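Local coordinates for protein proteasome accessory factor B/C (PafBC) (Paenarthrobacter aurescens, PDB 6SJ9) that probably acts as a transcriptional regulator of the bacterial DNA damage response, joining winged helix-turn-helix DNA-binding parts to WYL domains in one chain, at residues A[93-106]-A[388-402]. Numbering follows the deposited sequence.
Sequences LTPAESTVLLLAAQ and LICSGLPEGYPDDLL
Leu102, Leu388 and Tyr397 bury the most surface where the loop 390-402 curls against one side of the helix that starts at Pro95. Leu102 sits inside the curl: with CG anti to the backbone N (chi1 177°), its branches reach into the loop, CG lying 3.4 Å from Leu388 O. Its CD1 meets Pro394 CD at 3.9 Å, the two side chains crossing near a right angle, while CD2 reaches Leu402 CD1. Tyr397 closes the type II turn that begins at Pro394 and points its phenol end at the helix. Leu101 CB abuts the ring edge in plane, 3.7 Å from CE1, and Pro398 CD lies over one face, offset toward the rim. The phenol OH donates to Ser98 O, but the 2.3 Å separation is too short for its exact length to be trusted; that carbonyl also takes a weak helical bond from Leu102 N. Nearby, a water donates to both Ser98 OG and Leu401 O. Leu388 extends its methyls to the helix, CD2 to Thr99 CG2 (3.9 Å) and CD1 to Leu103 CB. Thr99 OG1 donates to Pro95 O from above the carbonyl plane and lies 3.6 Å from Leu402 CD1. A glycine in place of Thr99 would probably leave Leu388 CD2 without its methyl neighbour and open a gap beside Leu402. Ala105 CB presses on Pro394 CG at a tight 3.5 Å. The contact thus joins helix 95-118 to the end of helix 378-389, within the PafC helix-turn-helix region; strand 410-413 adds Ile413 against Thr99 and Leu402, while helices 427-441 and 457-469 pack on Val100 through Leu437 and Leu458.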
# COMPACT_ATOMS: atom_id res chain seq x y z
N LEU A 93 -6.07 10.97 14.39
CA LEU A 93 -5.07 9.92 14.42
C LEU A 93 -3.77 10.47 14.97
O LEU A 93 -3.38 11.58 14.64
CB LEU A 93 -4.86 9.34 13.01
CG LEU A 93 -6.07 8.62 12.43
CD1 LEU A 93 -5.77 8.03 11.06
CD2 LEU A 93 -6.52 7.53 13.41
N THR A 94 -3.13 9.70 15.84
CA THR A 94 -1.75 9.98 16.19
C THR A 94 -0.82 9.56 15.05
O THR A 94 -1.17 8.72 14.21
CB THR A 94 -1.36 9.23 17.44
OG1 THR A 94 -1.26 7.84 17.10
CG2 THR A 94 -2.39 9.48 18.59
N PRO A 95 0.41 10.09 15.03
CA PRO A 95 1.36 9.62 14.02
C PRO A 95 1.57 8.11 14.03
O PRO A 95 1.58 7.50 12.95
CB PRO A 95 2.64 10.40 14.37
CG PRO A 95 2.10 11.73 15.05
CD PRO A 95 0.91 11.23 15.85
N ALA A 96 1.67 7.48 15.19
CA ALA A 96 1.78 6.04 15.23
C ALA A 96 0.59 5.39 14.52
O ALA A 96 0.77 4.60 13.59
CB ALA A 96 1.92 5.54 16.67
N GLU A 97 -0.64 5.76 14.92
CA GLU A 97 -1.83 5.21 14.28
C GLU A 97 -1.83 5.41 12.77
O GLU A 97 -2.28 4.54 12.03
CB GLU A 97 -3.09 5.85 14.86
CG GLU A 97 -3.31 5.49 16.27
CD GLU A 97 -4.47 6.29 16.91
OE1 GLU A 97 -4.79 7.38 16.41
OE2 GLU A 97 -5.00 5.81 17.93
N SER A 98 -1.44 6.60 12.32
CA SER A 98 -1.41 6.90 10.90
C SER A 98 -0.40 6.05 10.17
O SER A 98 -0.63 5.68 9.01
CB SER A 98 -1.06 8.37 10.70
OG SER A 98 -1.96 9.20 11.44
N THR A 99 0.74 5.73 10.81
CA THR A 99 1.74 4.90 10.14
C THR A 99 1.26 3.46 10.02
O THR A 99 1.38 2.86 8.96
CB THR A 99 3.07 4.96 10.89
OG1 THR A 99 3.43 6.33 11.11
CG2 THR A 99 4.17 4.25 10.10
N VAL A 100 0.65 2.91 11.08
CA VAL A 100 0.07 1.58 10.99
C VAL A 100 -0.96 1.53 9.89
O VAL A 100 -0.98 0.63 9.04
CB VAL A 100 -0.59 1.20 12.32
CG1 VAL A 100 -1.40 -0.15 12.13
CG2 VAL A 100 0.43 1.11 13.39
N LEU A 101 -1.81 2.55 9.85
CA LEU A 101 -2.85 2.63 8.84
C LEU A 101 -2.27 2.61 7.44
O LEU A 101 -2.94 2.18 6.50
CB LEU A 101 -3.65 3.90 9.09
CG LEU A 101 -5.01 3.91 8.45
CD1 LEU A 101 -5.78 2.79 9.06
CD2 LEU A 101 -5.59 5.22 8.75
N LEU A 102 -1.06 3.13 7.29
CA LEU A 102 -0.38 3.15 6.01
C LEU A 102 -0.00 1.75 5.54
O LEU A 102 -0.17 1.41 4.36
CB LEU A 102 0.88 4.00 6.16
CG LEU A 102 1.84 4.17 5.02
CD1 LEU A 102 1.05 4.39 3.74
CD2 LEU A 102 2.69 5.43 5.36
N LEU A 103 0.44 0.91 6.45
CA LEU A 103 0.76 -0.46 6.09
C LEU A 103 -0.53 -1.19 5.74
O LEU A 103 -0.58 -1.95 4.79
CB LEU A 103 1.53 -1.13 7.24
CG LEU A 103 2.01 -2.52 6.98
CD1 LEU A 103 2.77 -2.60 5.70
CD2 LEU A 103 2.85 -3.03 8.21
N ALA A 104 -1.59 -0.92 6.51
CA ALA A 104 -2.87 -1.56 6.26
C ALA A 104 -3.39 -1.22 4.85
O ALA A 104 -3.94 -2.08 4.17
CB ALA A 104 -3.89 -1.09 7.32
N ALA A 105 -3.24 0.02 4.43
CA ALA A 105 -3.72 0.40 3.10
C ALA A 105 -2.95 -0.32 2.03
O ALA A 105 -3.51 -0.67 0.98
CB ALA A 105 -3.59 1.94 2.92
N GLN A 106 -1.66 -0.60 2.29
CA GLN A 106 -0.91 -1.38 1.33
C GLN A 106 -1.42 -2.79 1.25
O GLN A 106 -1.43 -3.41 0.16
CB GLN A 106 0.58 -1.38 1.68
CG GLN A 106 1.27 -0.04 1.50
CD GLN A 106 2.81 -0.16 1.72
OE1 GLN A 106 3.51 -0.89 0.98
NE2 GLN A 106 3.33 0.58 2.70
N LEU A 388 7.58 0.68 4.10
CA LEU A 388 6.60 1.22 5.01
C LEU A 388 6.23 2.67 4.69
O LEU A 388 5.05 3.03 4.64
CB LEU A 388 7.12 1.13 6.47
CG LEU A 388 6.22 1.76 7.55
CD1 LEU A 388 4.94 0.93 7.60
CD2 LEU A 388 6.88 1.76 8.94
N ILE A 389 7.23 3.54 4.49
CA ILE A 389 6.95 4.98 4.46
C ILE A 389 7.38 5.66 3.17
O ILE A 389 7.23 6.87 3.07
CB ILE A 389 7.60 5.73 5.64
CG1 ILE A 389 9.12 5.61 5.55
CG2 ILE A 389 7.12 5.29 6.97
CD1 ILE A 389 9.81 6.46 6.59
N CYS A 390 7.99 4.94 2.23
CA CYS A 390 8.44 5.52 0.96
C CYS A 390 7.71 4.90 -0.22
O CYS A 390 8.24 4.85 -1.33
CB CYS A 390 9.97 5.36 0.77
SG CYS A 390 10.95 5.99 2.18
N SER A 391 6.52 4.36 0.02
CA SER A 391 5.78 3.66 -1.00
C SER A 391 4.60 4.45 -1.46
O SER A 391 3.78 3.92 -2.19
CB SER A 391 5.30 2.30 -0.51
OG SER A 391 6.42 1.46 -0.40
N GLY A 392 4.50 5.70 -1.01
CA GLY A 392 3.41 6.52 -1.43
C GLY A 392 2.23 6.23 -0.55
O GLY A 392 2.29 5.45 0.41
N LEU A 393 1.14 6.94 -0.84
CA LEU A 393 -0.11 6.86 -0.09
C LEU A 393 -1.12 6.14 -0.97
O LEU A 393 -1.39 6.60 -2.09
CB LEU A 393 -0.61 8.25 0.30
CG LEU A 393 0.48 9.06 1.05
CD1 LEU A 393 -0.03 10.38 1.54
CD2 LEU A 393 1.10 8.28 2.23
N PRO A 394 -1.66 4.99 -0.57
CA PRO A 394 -2.70 4.37 -1.39
C PRO A 394 -3.94 5.26 -1.47
O PRO A 394 -4.09 6.26 -0.74
CB PRO A 394 -2.98 3.03 -0.68
CG PRO A 394 -1.72 2.71 0.07
CD PRO A 394 -1.17 4.09 0.50
N GLU A 395 -4.86 4.87 -2.34
CA GLU A 395 -6.10 5.61 -2.41
C GLU A 395 -6.90 5.40 -1.14
O GLU A 395 -6.80 4.37 -0.47
CB GLU A 395 -6.94 5.17 -3.61
CG GLU A 395 -7.98 6.21 -3.98
CD GLU A 395 -9.38 5.63 -4.01
OE1 GLU A 395 -9.89 5.37 -5.13
OE2 GLU A 395 -9.97 5.40 -2.93
N GLY A 396 -7.66 6.43 -0.78
CA GLY A 396 -8.41 6.44 0.44
C GLY A 396 -7.58 6.69 1.68
O GLY A 396 -8.16 6.77 2.77
N TYR A 397 -6.14 6.75 1.55
CA TYR A 397 -5.27 7.16 2.64
C TYR A 397 -5.01 8.66 2.47
O TYR A 397 -4.59 9.08 1.39
CB TYR A 397 -3.94 6.39 2.63
CG TYR A 397 -3.13 6.61 3.90
CD1 TYR A 397 -3.38 5.87 5.05
CD2 TYR A 397 -2.18 7.64 3.98
CE1 TYR A 397 -2.67 6.10 6.23
CE2 TYR A 397 -1.47 7.88 5.16
CZ TYR A 397 -1.73 7.11 6.29
OH TYR A 397 -1.04 7.35 7.47
N PRO A 398 -5.18 9.49 3.50
CA PRO A 398 -5.06 10.95 3.30
C PRO A 398 -3.62 11.44 3.16
O PRO A 398 -2.70 10.89 3.77
CB PRO A 398 -5.70 11.54 4.56
CG PRO A 398 -5.93 10.32 5.48
CD PRO A 398 -5.32 9.12 4.91
N ASP A 399 -3.45 12.54 2.41
CA ASP A 399 -2.12 13.02 2.04
C ASP A 399 -1.51 13.96 3.07
O ASP A 399 -0.33 14.31 2.95
CB ASP A 399 -2.15 13.74 0.67
CG ASP A 399 -3.14 14.89 0.63
OD1 ASP A 399 -2.93 15.89 1.35
OD2 ASP A 399 -4.14 14.80 -0.12
N ASP A 400 -2.28 14.42 4.05
CA ASP A 400 -1.84 15.41 5.03
C ASP A 400 -1.74 14.80 6.42
O ASP A 400 -2.14 15.41 7.41
CB ASP A 400 -2.78 16.62 5.03
CG ASP A 400 -4.28 16.24 5.10
OD1 ASP A 400 -4.61 15.08 5.44
OD2 ASP A 400 -5.13 17.12 4.85
N LEU A 401 -1.28 13.55 6.52
CA LEU A 401 -1.19 12.88 7.81
C LEU A 401 0.22 12.70 8.39
O LEU A 401 0.38 12.80 9.60
CB LEU A 401 -1.88 11.51 7.68
CG LEU A 401 -2.62 10.82 8.83
CD1 LEU A 401 -3.56 11.79 9.54
CD2 LEU A 401 -3.39 9.57 8.36
N LEU A 402 1.26 12.40 7.57
CA LEU A 402 2.61 12.10 8.06
C LEU A 402 3.66 13.12 7.62
O LEU A 402 3.91 13.29 6.43
CB LEU A 402 3.06 10.71 7.61
CG LEU A 402 2.25 9.64 8.33
CD1 LEU A 402 2.88 8.31 8.16
CD2 LEU A 402 2.14 9.99 9.78
O HOH W 1 -0.90 11.98 11.68